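Local coordinates for protein AvrRpt2 (Erwinia amylovora, PDB 6HQZ) that acts as a type III secreted effector and papain-like cysteine protease of family C70, an avirulence protein of this plant pathogen that probably cleaves host proteins, at residues E42-S47 and W104-L109; Q53-V58 and V145-L150; N81-L86 and T110-P115; Q98-S103 and N138-W143; I120-D123 and P128-T131. All coordinates share one frame; numbering follows the deposited sequence.

Contact 1. Residues E42-S47 and W104-L109; sequences ELYDSS and WHMSVL
Y44 and D45 of helix 40-45 pack on W104 and M106 of strand 104-113, setting a short helix of the papain-like fold against the beginning of a strand inside its antiparallel sheet. The segments meet through packing, not polar bonds.

The first interaction is a CH-pi contact. Y44 CB lies over one face of the W104 indole, 4.0 Å from the centroid of its six-membered ring and 27° off the ring normal, with W104 CE3 the nearest indole atom. Y44 CG is anti to its carbonyl carbon (chi1 -74°), which carries the phenol past the indole toward M106. D45 meets the other end of the same six-membered ring. Its CB approaches W104 CZ2 to 3.6 Å, the two side chains cross at about a right angle, and the carboxylate plane is turned 42° from the indole. The carboxylate also has a long, weak ion pair with R144.

The second interaction is apolar, at the rim of the phenol. M106 CG comes up at the ring edge, near its plane, 3.8 Å from Y44 CE2, and the two side chains cross nearly perpendicularly. L43 CG covers one face of the same ring, so the phenol is held both on a face and at an edge. A142 packs on both Y44 and W104, while M106 also touches W21 and C24 of helix 19-27.

Beyond CG the methionine bends at its last torsion, and Y44 OH ends 3.4 Å from M106 CG and 3.8 Å from M106 SD.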
# COMPACT_ATOMS: atom_id res chain seq x y z
N GLU A 42 -23.56 19.24 7.01
CA GLU A 42 -24.56 18.65 6.12
C GLU A 42 -23.96 17.58 5.19
O GLU A 42 -24.60 16.56 4.85
CB GLU A 42 -25.30 19.76 5.38
CG GLU A 42 -26.13 20.64 6.33
CD GLU A 42 -25.33 21.65 7.16
OE1 GLU A 42 -24.19 22.02 6.76
OE2 GLU A 42 -25.87 22.08 8.23
N LEU A 43 -22.73 17.84 4.78
CA LEU A 43 -21.98 16.93 3.96
C LEU A 43 -21.65 15.68 4.77
O LEU A 43 -21.72 14.60 4.22
CB LEU A 43 -20.69 17.60 3.47
CG LEU A 43 -19.73 16.71 2.68
CD1 LEU A 43 -20.44 16.23 1.45
CD2 LEU A 43 -18.43 17.41 2.35
N TYR A 44 -21.30 15.82 6.06
CA TYR A 44 -20.72 14.69 6.80
C TYR A 44 -21.59 14.08 7.85
O TYR A 44 -21.31 12.95 8.34
CB TYR A 44 -19.38 15.10 7.41
CG TYR A 44 -18.31 15.20 6.41
CD1 TYR A 44 -17.96 14.12 5.62
CD2 TYR A 44 -17.63 16.39 6.20
CE1 TYR A 44 -16.97 14.21 4.64
CE2 TYR A 44 -16.65 16.49 5.24
CZ TYR A 44 -16.29 15.41 4.45
OH TYR A 44 -15.30 15.52 3.47
N ASP A 45 -22.63 14.79 8.23
CA ASP A 45 -23.46 14.32 9.32
C ASP A 45 -24.96 14.46 9.12
O ASP A 45 -25.69 14.37 10.10
CB ASP A 45 -23.09 15.04 10.61
CG ASP A 45 -23.56 14.29 11.85
OD1 ASP A 45 -23.80 13.05 11.80
OD2 ASP A 45 -23.75 14.95 12.87
N SER A 46 -25.45 14.65 7.90
CA SER A 46 -26.91 14.86 7.70
C SER A 46 -27.61 13.53 7.54
O SER A 46 -27.01 12.62 7.04
CB SER A 46 -27.22 15.68 6.44
OG SER A 46 -27.21 17.07 6.71
N SER A 47 -28.86 13.45 7.97
CA SER A 47 -29.77 12.34 7.60
C SER A 47 -31.14 12.87 7.10
O SER A 47 -31.38 14.07 7.12
CB SER A 47 -29.95 11.38 8.77
OG SER A 47 -30.49 10.13 8.30
N TRP A 104 -17.05 20.18 12.11
CA TRP A 104 -16.58 19.24 11.14
C TRP A 104 -15.47 19.93 10.32
O TRP A 104 -15.52 21.15 10.08
CB TRP A 104 -17.71 18.77 10.22
CG TRP A 104 -18.66 17.85 10.93
CD1 TRP A 104 -19.71 18.26 11.71
CD2 TRP A 104 -18.56 16.46 11.08
NE1 TRP A 104 -20.33 17.16 12.28
CE2 TRP A 104 -19.64 16.05 11.89
CE3 TRP A 104 -17.68 15.49 10.58
CZ2 TRP A 104 -19.86 14.71 12.21
CZ3 TRP A 104 -17.87 14.20 10.93
CH2 TRP A 104 -18.98 13.81 11.73
N HIS A 105 -14.54 19.14 9.89
CA HIS A 105 -13.36 19.59 9.14
C HIS A 105 -12.95 18.58 8.07
O HIS A 105 -13.26 17.39 8.18
CB HIS A 105 -12.17 19.82 10.13
CG HIS A 105 -12.45 20.89 11.10
ND1 HIS A 105 -12.10 22.20 10.88
CD2 HIS A 105 -13.21 20.89 12.23
CE1 HIS A 105 -12.52 22.94 11.89
NE2 HIS A 105 -13.22 22.17 12.71
N MET A 106 -12.15 19.03 7.10
CA MET A 106 -11.58 18.18 6.13
C MET A 106 -10.08 18.28 6.18
O MET A 106 -9.57 19.39 6.35
CB MET A 106 -12.05 18.59 4.76
CG MET A 106 -13.46 18.28 4.41
SD MET A 106 -13.81 18.95 2.79
CE MET A 106 -12.75 17.88 1.82
N SER A 107 -9.41 17.13 6.04
CA SER A 107 -7.96 17.06 6.09
C SER A 107 -7.51 16.04 5.11
O SER A 107 -8.32 15.29 4.56
CB SER A 107 -7.49 16.69 7.48
OG SER A 107 -7.79 17.73 8.42
N VAL A 108 -6.21 16.00 4.86
CA VAL A 108 -5.65 15.06 3.91
C VAL A 108 -4.73 14.09 4.53
O VAL A 108 -3.70 14.49 5.06
CB VAL A 108 -4.89 15.80 2.76
CG1 VAL A 108 -4.30 14.72 1.81
CG2 VAL A 108 -5.84 16.73 2.00
N LEU A 109 -5.12 12.80 4.47
CA LEU A 109 -4.34 11.68 4.96
C LEU A 109 -3.19 11.44 4.01
O LEU A 109 -3.42 11.28 2.79
CB LEU A 109 -5.16 10.40 5.00
CG LEU A 109 -4.44 9.20 5.61
CD1 LEU A 109 -4.00 9.40 7.08
CD2 LEU A 109 -5.40 8.04 5.43

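Contact 2. Residues Q53-V58 and V145-L150; sequences QQREDV and VPHAML
R55 of helix 49-65 reaches across to P146 and H147, which occupy the middle of a type I beta turn from V145 to A148. From CB the chain sets out beside the turn, not at it; CG is anti to the backbone N, and a bend at chi2 (55°) brings the rest round. CD is the first atom to arrive, 3.7 Å from H147 ND1. NE passes P146 CG, and CZ lies 3.7 Å from that same P146 CG, since the pyrrolidine ring covers one face of the guanidinium. NH2 is 3.6 Å from P146 CB and has its salt bridge with E69. NH1 donates to H147 ND1 at 3.0 Å, in a bent bond with an N-H...N angle of 142°. The donor approaches in the imidazole plane, while ND1 lies somewhat off the guanidinium plane; the two groups are nearly coplanar.

The imidazole is gripped at both nitrogens, because NE2 bonds to the carbonyl oxygen of L43. With ND1 accepting and NE2 facing a carbonyl, a neutral ring carrying its proton on NE2 is the likely form. Its two faces are packed as well: V58 CG1 sits over one, 4.1 Å from the ring centroid in a CH-pi contact, and V145 CB over the opposite one. H147 CG stands between the backbone N and the carbonyl carbon (chi1 47°), which turns the ring back toward the helix.

The turn leads into strand 149-152. It fills the corner between helix 49-65, helix 40-45 with L43, and strand 67-69 with E69, at one border of the sheet.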
# COMPACT_ATOMS: atom_id res chain seq x y z
N GLN A 53 -29.98 14.60 -0.34
CA GLN A 53 -29.62 15.69 -1.26
C GLN A 53 -28.15 15.87 -1.33
O GLN A 53 -27.63 15.97 -2.43
CB GLN A 53 -30.19 17.07 -0.85
CG GLN A 53 -29.63 18.23 -1.72
CD GLN A 53 -30.34 19.59 -1.60
OE1 GLN A 53 -31.53 19.67 -1.29
NE2 GLN A 53 -29.60 20.65 -1.89
N GLN A 54 -27.50 16.04 -0.16
CA GLN A 54 -26.06 16.27 -0.12
C GLN A 54 -25.36 15.00 -0.64
O GLN A 54 -24.33 15.12 -1.27
CB GLN A 54 -25.52 16.70 1.28
CG GLN A 54 -25.44 18.23 1.52
CD GLN A 54 -24.24 18.95 0.85
OE1 GLN A 54 -24.25 19.22 -0.38
NE2 GLN A 54 -23.26 19.36 1.66
N ARG A 55 -25.95 13.81 -0.41
CA ARG A 55 -25.43 12.58 -1.02
C ARG A 55 -25.48 12.62 -2.55
O ARG A 55 -24.52 12.22 -3.21
CB ARG A 55 -26.18 11.31 -0.52
CG ARG A 55 -25.67 9.96 -1.11
CD ARG A 55 -24.16 9.77 -0.88
NE ARG A 55 -23.68 8.50 -1.44
CZ ARG A 55 -22.40 8.13 -1.52
NH1 ARG A 55 -21.43 8.94 -1.12
NH2 ARG A 55 -22.09 6.95 -2.05
N GLU A 56 -26.58 13.12 -3.11
CA GLU A 56 -26.70 13.31 -4.58
C GLU A 56 -25.69 14.34 -5.12
O GLU A 56 -25.01 14.08 -6.11
CB GLU A 56 -28.11 13.75 -4.98
CG GLU A 56 -28.28 13.88 -6.50
CD GLU A 56 -29.70 13.75 -7.00
OE1 GLU A 56 -30.63 14.31 -6.37
OE2 GLU A 56 -29.89 13.11 -8.06
N ASP A 57 -25.61 15.49 -4.45
CA ASP A 57 -24.67 16.57 -4.79
C ASP A 57 -23.22 16.10 -4.81
O ASP A 57 -22.47 16.38 -5.73
CB ASP A 57 -24.76 17.73 -3.79
CG ASP A 57 -26.02 18.53 -3.95
OD1 ASP A 57 -26.72 18.41 -4.98
OD2 ASP A 57 -26.32 19.31 -3.00
N VAL A 58 -22.83 15.38 -3.79
CA VAL A 58 -21.48 14.86 -3.73
C VAL A 58 -21.15 13.78 -4.77
O VAL A 58 -20.04 13.74 -5.28
CB VAL A 58 -21.16 14.33 -2.34
CG1 VAL A 58 -19.75 13.77 -2.26
CG2 VAL A 58 -21.29 15.46 -1.35
N VAL A 145 -21.51 8.78 6.58
CA VAL A 145 -21.69 9.02 5.13
C VAL A 145 -20.70 8.17 4.35
O VAL A 145 -19.55 8.00 4.81
CB VAL A 145 -21.56 10.50 4.72
CG1 VAL A 145 -22.72 11.29 5.35
CG2 VAL A 145 -20.22 11.11 5.08
N PRO A 146 -21.10 7.67 3.21
CA PRO A 146 -20.18 6.82 2.45
C PRO A 146 -19.01 7.59 1.86
O PRO A 146 -18.03 6.96 1.46
CB PRO A 146 -21.06 6.26 1.32
CG PRO A 146 -22.42 6.50 1.75
CD PRO A 146 -22.44 7.70 2.61
N HIS A 147 -19.10 8.92 1.82
CA HIS A 147 -18.07 9.76 1.17
C HIS A 147 -17.13 10.37 2.17
O HIS A 147 -16.54 11.39 1.91
CB HIS A 147 -18.68 10.83 0.28
CG HIS A 147 -19.81 11.60 0.90
ND1 HIS A 147 -21.12 11.20 0.78
CD2 HIS A 147 -19.82 12.73 1.64
CE1 HIS A 147 -21.90 12.06 1.43
NE2 HIS A 147 -21.12 12.98 1.99
N ALA A 148 -16.99 9.70 3.31
CA ALA A 148 -16.13 10.12 4.39
C ALA A 148 -14.67 10.31 3.94
O ALA A 148 -13.99 11.19 4.47
CB ALA A 148 -16.24 9.16 5.56
N MET A 149 -14.21 9.49 2.97
CA MET A 149 -12.80 9.43 2.58
C MET A 149 -12.78 9.40 1.07
O MET A 149 -13.29 8.42 0.48
CB MET A 149 -12.20 8.13 3.14
CG MET A 149 -11.91 8.19 4.67
SD MET A 149 -11.47 6.57 5.25
CE MET A 149 -9.87 6.39 4.57
N LEU A 150 -12.28 10.47 0.45
CA LEU A 150 -12.25 10.63 -0.97
C LEU A 150 -10.82 10.62 -1.49
O LEU A 150 -9.88 11.10 -0.84
CB LEU A 150 -12.93 11.92 -1.42
CG LEU A 150 -14.44 12.01 -1.23
CD1 LEU A 150 -14.93 13.37 -1.71
CD2 LEU A 150 -15.21 10.93 -1.97

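Contact 3. Residues N81-L86 and T110-P115; sequences NELGNL and TGIDKP
G84 and I112 bring helix 80-90 against strand 104-113 with their CA atoms 6.2 Å apart, while N81 and K114 stand 8.1 Å apart, CA to CA. This is helix-on-sheet packing. The strand carries a classic beta bulge just before I112, where T110 and G111 both face I120 of the next strand.

I112 carries the apolar part of the contact. Its CD1 lies 3.6 Å from L83 CB, with the two side chains crossing at about a right angle, and its CG1 rests on the helix backbone, 3.9 Å from G84 N. L83 goes on to pack against L134 and F137 of helix 134-140, and both L83 and I112 touch I119. Away from the strand, N85 packs on C88 of the second subunit; C88 itself forms an interchain disulfide.

At the outer end the contact turns polar and loose. Bends at chi2 and chi3 curl the K114 chain, which crosses N81 obliquely, and NZ makes a weak hydrogen bond of 3.5 Å to N81 OD1. A water bridges the same pair, accepting from N81 N at 2.8 Å and, weakly, from K114 NZ at 3.3 Å.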
# COMPACT_ATOMS: atom_id res chain seq x y z
N ASN A 81 -2.25 -0.84 9.21
CA ASN A 81 -1.90 -1.48 7.94
C ASN A 81 -2.94 -1.21 6.85
O ASN A 81 -2.58 -0.96 5.70
CB ASN A 81 -1.74 -3.00 8.08
CG ASN A 81 -0.49 -3.39 8.82
OD1 ASN A 81 0.48 -2.64 8.91
ND2 ASN A 81 -0.50 -4.57 9.37
N GLU A 82 -4.23 -1.27 7.19
CA GLU A 82 -5.23 -1.06 6.14
C GLU A 82 -5.22 0.35 5.59
O GLU A 82 -5.32 0.53 4.39
CB GLU A 82 -6.65 -1.43 6.58
CG GLU A 82 -7.67 -1.34 5.44
CD GLU A 82 -7.27 -1.98 4.07
OE1 GLU A 82 -6.54 -3.05 3.94
OE2 GLU A 82 -7.79 -1.42 3.08
N LEU A 83 -5.13 1.35 6.44
CA LEU A 83 -4.94 2.72 5.91
C LEU A 83 -3.70 2.86 4.98
O LEU A 83 -3.73 3.54 3.96
CB LEU A 83 -4.86 3.73 7.02
CG LEU A 83 -6.23 3.94 7.71
CD1 LEU A 83 -6.03 4.80 8.97
CD2 LEU A 83 -7.25 4.54 6.76
N GLY A 84 -2.60 2.22 5.36
CA GLY A 84 -1.38 2.22 4.54
C GLY A 84 -1.61 1.59 3.18
O GLY A 84 -1.21 2.13 2.13
N ASN A 85 -2.28 0.44 3.21
CA ASN A 85 -2.64 -0.20 1.97
C ASN A 85 -3.46 0.78 1.11
O ASN A 85 -3.17 0.93 -0.06
CB ASN A 85 -3.42 -1.47 2.33
CG ASN A 85 -3.93 -2.23 1.14
OD1 ASN A 85 -3.35 -2.22 0.04
ND2 ASN A 85 -5.01 -3.00 1.39
N LEU A 86 -4.46 1.45 1.70
CA LEU A 86 -5.31 2.39 0.96
C LEU A 86 -4.53 3.55 0.34
O LEU A 86 -4.74 3.88 -0.83
CB LEU A 86 -6.44 2.94 1.85
CG LEU A 86 -7.58 1.92 2.08
CD1 LEU A 86 -8.58 2.39 3.14
CD2 LEU A 86 -8.33 1.61 0.78
N THR A 110 -1.99 11.39 4.55
CA THR A 110 -0.76 11.18 3.71
C THR A 110 0.12 9.97 4.07
O THR A 110 0.96 9.54 3.24
CB THR A 110 0.16 12.41 3.73
OG1 THR A 110 0.76 12.55 5.05
CG2 THR A 110 -0.63 13.64 3.27
N GLY A 111 0.08 9.53 5.32
CA GLY A 111 0.84 8.42 5.74
C GLY A 111 0.44 7.87 7.08
O GLY A 111 -0.48 8.37 7.70
N ILE A 112 1.14 6.84 7.52
CA ILE A 112 0.88 6.16 8.83
C ILE A 112 2.18 6.08 9.56
O ILE A 112 3.23 5.68 8.98
CB ILE A 112 0.32 4.73 8.63
CG1 ILE A 112 -0.98 4.78 7.81
CG2 ILE A 112 0.11 4.00 9.96
CD1 ILE A 112 -2.12 5.59 8.46
N ASP A 113 2.10 6.44 10.82
CA ASP A 113 3.16 6.24 11.74
C ASP A 113 2.84 4.97 12.56
O ASP A 113 2.12 5.03 13.56
CB ASP A 113 3.32 7.51 12.60
CG ASP A 113 4.35 7.36 13.73
OD1 ASP A 113 4.80 6.23 14.07
OD2 ASP A 113 4.70 8.41 14.32
N LYS A 114 3.41 3.82 12.15
CA LYS A 114 3.12 2.57 12.83
C LYS A 114 3.61 2.54 14.26
O LYS A 114 2.85 2.17 15.14
CB LYS A 114 3.73 1.36 12.12
CG LYS A 114 2.89 0.77 11.02
CD LYS A 114 1.81 -0.19 11.52
CE LYS A 114 2.33 -1.48 12.12
NZ LYS A 114 1.17 -2.38 12.31
N PRO A 115 4.90 2.88 14.50
CA PRO A 115 5.41 2.79 15.88
C PRO A 115 4.57 3.52 16.93
O PRO A 115 4.46 3.04 18.05
CB PRO A 115 6.81 3.43 15.80
CG PRO A 115 7.25 3.19 14.39
CD PRO A 115 5.99 3.18 13.55
O HOH W 1 -2.00 -2.52 11.41

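Contact 4. Residues Q98-S103 and N138-W143; sequences QTPAGS and NQRLAW
The guanidinium of R140 is layered between P100 and Q139. P100 CD lies over its centre, 3.5 Å from R140 CZ, the amide NE2 of Q139 covers part of the opposite face, and the carbonyl oxygen of Q98 sits at the edge. The contact thus clamps the beta-hairpin loop between strands 93-98 and 104-113 onto the end of helix 134-140. The proline ring and the arginine chain cross at about a right angle, with P100 CG 3.4 Å from R140 NH2.

Two hydrogen bonds make R140 and Q98 reciprocal partners. Q98 N donates to R140 O at 3.0 Å, and R140 NH1 donates back to Q98 O at 2.9 Å with an N-H...O angle of 156°. Q98 O lies in the guanidinium plane, but NH1 stands above the plane of that carbonyl, not on a lone pair. With chi1 at -59° and an extended chain from CG to NE, R140 runs alongside the Q98 carbonyl, CD as well as NH1 coming near its oxygen. Both backbone polar atoms of Q98 are thereby taken up by one residue.

The loop is braced internally by a type I turn from T99 to G102. S103 O accepts from both T99 N and T99 OG1, and G102 adopts a positive phi. On the helix side, W143 NE1 donates to N138 O at 2.7 Å, and L141 CD2 covers one face of that indole. Q98 closes the loop with its own side chain: NE2 reaches G102 O at 3.1 Å, in a nearly straight bond of 169°.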
# COMPACT_ATOMS: atom_id res chain seq x y z
N GLN A 98 -14.86 14.98 12.87
CA GLN A 98 -15.47 15.87 13.80
C GLN A 98 -14.51 16.16 14.97
O GLN A 98 -14.02 15.23 15.62
CB GLN A 98 -16.82 15.33 14.29
CG GLN A 98 -17.62 16.32 15.12
CD GLN A 98 -18.97 15.79 15.59
OE1 GLN A 98 -19.13 14.60 15.77
NE2 GLN A 98 -19.92 16.69 15.76
N THR A 99 -14.35 17.43 15.30
CA THR A 99 -13.41 17.76 16.33
C THR A 99 -14.05 17.65 17.69
O THR A 99 -15.30 17.68 17.84
CB THR A 99 -12.80 19.17 16.14
OG1 THR A 99 -13.83 20.16 16.15
CG2 THR A 99 -12.03 19.24 14.87
N PRO A 100 -13.21 17.58 18.72
CA PRO A 100 -13.75 17.63 20.03
C PRO A 100 -14.67 18.81 20.27
O PRO A 100 -15.70 18.64 20.85
CB PRO A 100 -12.48 17.82 20.90
CG PRO A 100 -11.46 17.00 20.20
CD PRO A 100 -11.76 17.24 18.74
N ALA A 101 -14.27 19.98 19.80
CA ALA A 101 -15.05 21.18 19.91
C ALA A 101 -16.41 21.15 19.17
O ALA A 101 -17.23 22.00 19.44
CB ALA A 101 -14.20 22.39 19.49
N GLY A 102 -16.66 20.17 18.28
CA GLY A 102 -17.99 19.88 17.70
C GLY A 102 -18.15 20.16 16.19
O GLY A 102 -19.03 19.62 15.51
N SER A 103 -17.24 20.94 15.66
CA SER A 103 -17.26 21.25 14.24
C SER A 103 -16.62 20.17 13.36
O SER A 103 -15.80 19.36 13.78
CB SER A 103 -16.59 22.60 14.03
OG SER A 103 -15.30 22.46 14.48
N ASN A 138 -10.34 6.96 14.02
CA ASN A 138 -11.47 6.08 14.01
C ASN A 138 -12.71 6.60 14.79
O ASN A 138 -13.87 6.36 14.42
CB ASN A 138 -11.08 4.68 14.54
CG ASN A 138 -10.27 3.90 13.54
OD1 ASN A 138 -10.61 3.84 12.35
ND2 ASN A 138 -9.22 3.20 14.04
N GLN A 139 -12.45 7.26 15.88
CA GLN A 139 -13.56 7.81 16.68
C GLN A 139 -14.27 8.95 15.96
O GLN A 139 -15.48 9.08 16.09
CB GLN A 139 -13.05 8.38 17.97
CG GLN A 139 -14.15 9.02 18.82
CD GLN A 139 -13.54 9.69 20.04
OE1 GLN A 139 -12.40 9.37 20.42
NE2 GLN A 139 -14.28 10.63 20.65
N ARG A 140 -13.51 9.72 15.19
CA ARG A 140 -14.01 11.02 14.69
C ARG A 140 -14.28 11.08 13.23
O ARG A 140 -14.89 12.03 12.79
CB ARG A 140 -13.00 12.10 15.08
CG ARG A 140 -12.80 12.16 16.58
CD ARG A 140 -11.85 13.25 17.00
NE ARG A 140 -11.93 13.38 18.45
CZ ARG A 140 -12.97 13.93 19.08
NH1 ARG A 140 -13.99 14.47 18.38
NH2 ARG A 140 -13.00 13.94 20.40
N LEU A 141 -13.92 10.05 12.48
CA LEU A 141 -14.22 10.00 11.07
C LEU A 141 -15.71 10.06 10.81
O LEU A 141 -16.53 9.60 11.65
CB LEU A 141 -13.68 8.68 10.45
CG LEU A 141 -13.82 8.52 8.95
CD1 LEU A 141 -13.01 9.52 8.11
CD2 LEU A 141 -13.39 7.10 8.58
N ALA A 142 -16.07 10.68 9.69
CA ALA A 142 -17.48 10.78 9.29
C ALA A 142 -18.14 9.46 8.83
O ALA A 142 -18.68 9.41 7.77
CB ALA A 142 -17.62 11.83 8.21
N TRP A 143 -18.21 8.49 9.72
CA TRP A 143 -18.74 7.15 9.42
C TRP A 143 -20.14 7.14 8.88
O TRP A 143 -20.50 6.23 8.16
CB TRP A 143 -18.68 6.29 10.67
CG TRP A 143 -17.34 6.01 11.11
CD1 TRP A 143 -16.70 6.56 12.14
CD2 TRP A 143 -16.44 5.10 10.50
NE1 TRP A 143 -15.45 6.03 12.26
CE2 TRP A 143 -15.25 5.15 11.25
CE3 TRP A 143 -16.52 4.23 9.42
CZ2 TRP A 143 -14.12 4.35 10.94
CZ3 TRP A 143 -15.42 3.39 9.13
CH2 TRP A 143 -14.23 3.49 9.87

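Contact 5. Residues I120-D123 and P128-T131; sequences IFHD and PDLT
I120 pairs with T131 at the end of an antiparallel beta hairpin away from its connecting loop, as a non-hydrogen-bonded pair with CA atoms 4.4 Å apart. The two side chains lie side by side on one face of the sheet, I120 CG1 touching T131 CG2, and I120 CA makes a CA-H...O contact of 3.2 Å with L130 O.

F121 forms the hydrogen-bonded pair with L130. Its N donates to L130 O at 2.8 Å, whereas the return bond from L130 N to F121 O is weak, with an angle of 127°. On the other face of the sheet, with chi1 at 67°, the F121 ring swings over the partner strand. L130 CB then lies over one ring face, 4.1 Å from the centroid in a CH-pi contact, and the backbone of T131 meets the edge.

H122 adds a side-chain bond beyond the last bridge: its ND1 accepts from D129 N at 3.2 Å, the donor lying in the imidazole plane. D129 OD1 is 3.3 Å from H122 CE1. NE2 bonds to the carbonyl oxygen of V8, so both ring nitrogens are engaged. D129 itself has a positive phi, where the chain turns the corner into strand 130-133.

D123 ends the strand with CB 3.6 Å from L130 CD1, and its OD1 bonds to Q125 N in the connecting loop.

Within the sheet, strand 118-123 lies between strand 104-113 and the outermost strand 130-133; Y10 meets the H122 ring edge-to-face, and its OH bonds to D123 O.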
# COMPACT_ATOMS: atom_id res chain seq x y z
N ILE A 120 -0.85 10.45 9.62
CA ILE A 120 -0.13 11.63 9.26
C ILE A 120 -1.00 12.37 8.25
O ILE A 120 -1.43 11.80 7.27
CB ILE A 120 1.23 11.31 8.59
CG1 ILE A 120 2.02 10.32 9.47
CG2 ILE A 120 1.98 12.56 8.38
CD1 ILE A 120 3.27 9.78 8.84
N PHE A 121 -1.21 13.68 8.47
CA PHE A 121 -2.16 14.40 7.65
C PHE A 121 -1.82 15.86 7.56
O PHE A 121 -1.21 16.45 8.48
CB PHE A 121 -3.59 14.21 8.18
CG PHE A 121 -3.85 14.84 9.51
CD1 PHE A 121 -3.43 14.21 10.70
CD2 PHE A 121 -4.52 16.06 9.60
CE1 PHE A 121 -3.70 14.80 11.94
CE2 PHE A 121 -4.81 16.65 10.85
CZ PHE A 121 -4.38 16.06 12.02
N HIS A 122 -2.21 16.43 6.43
CA HIS A 122 -2.14 17.85 6.16
C HIS A 122 -3.49 18.44 6.62
O HIS A 122 -4.52 18.04 6.11
CB HIS A 122 -2.05 18.17 4.67
CG HIS A 122 -0.69 17.93 4.08
ND1 HIS A 122 0.44 17.77 4.86
CD2 HIS A 122 -0.28 17.86 2.80
CE1 HIS A 122 1.48 17.57 4.07
NE2 HIS A 122 1.08 17.67 2.82
N ASP A 123 -3.43 19.44 7.48
CA ASP A 123 -4.63 20.13 8.00
C ASP A 123 -4.62 21.55 7.43
O ASP A 123 -3.74 22.36 7.74
CB ASP A 123 -4.57 20.16 9.51
CG ASP A 123 -5.87 20.71 10.14
OD1 ASP A 123 -6.36 21.76 9.73
OD2 ASP A 123 -6.32 20.14 11.11
N PRO A 128 1.00 21.45 7.75
CA PRO A 128 1.37 20.19 7.16
C PRO A 128 1.87 19.14 8.14
O PRO A 128 2.44 19.47 9.14
CB PRO A 128 2.56 20.56 6.22
CG PRO A 128 3.11 21.79 6.79
CD PRO A 128 1.97 22.50 7.45
N ASP A 129 1.76 17.87 7.76
CA ASP A 129 2.47 16.76 8.41
C ASP A 129 2.19 16.70 9.91
O ASP A 129 3.05 16.38 10.71
CB ASP A 129 3.99 16.84 8.13
CG ASP A 129 4.26 16.72 6.66
OD1 ASP A 129 3.56 15.93 6.01
OD2 ASP A 129 5.14 17.41 6.16
N LEU A 130 0.96 17.01 10.28
CA LEU A 130 0.51 16.73 11.65
C LEU A 130 0.29 15.20 11.80
O LEU A 130 0.15 14.45 10.82
CB LEU A 130 -0.78 17.42 11.97
CG LEU A 130 -0.91 18.96 11.76
CD1 LEU A 130 -2.30 19.45 12.26
CD2 LEU A 130 0.27 19.71 12.35
N THR A 131 0.24 14.76 13.04
CA THR A 131 -0.29 13.41 13.28
C THR A 131 -1.38 13.49 14.34
O THR A 131 -1.35 14.35 15.17
CB THR A 131 0.77 12.40 13.78
OG1 THR A 131 1.13 12.63 15.16
CG2 THR A 131 2.03 12.47 12.93

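Followed from the N terminus, segment 42-47 opens contact 1 and 53-58 opens contact 2, so these two cross, and L43, in the first segment of contact 1, reaches H147 and V58 of contact 2. Contact 2 closes last, at 145-150, and its long loop encloses contacts 3, 4 and 5. Segments 81-86 and 98-103 start contacts 3 and 4 before 104-109 closes contact 1, which therefore crosses both. Contact 3 closes at once, at 110-115 on the same strand as contact 1, and crosses contact 4. The hairpin of contact 5 then opens and shuts within the span of contact 4, which ends at 138-143. Together they tie helices 40-45, 49-65, 80-90 and 134-140 to one antiparallel sheet.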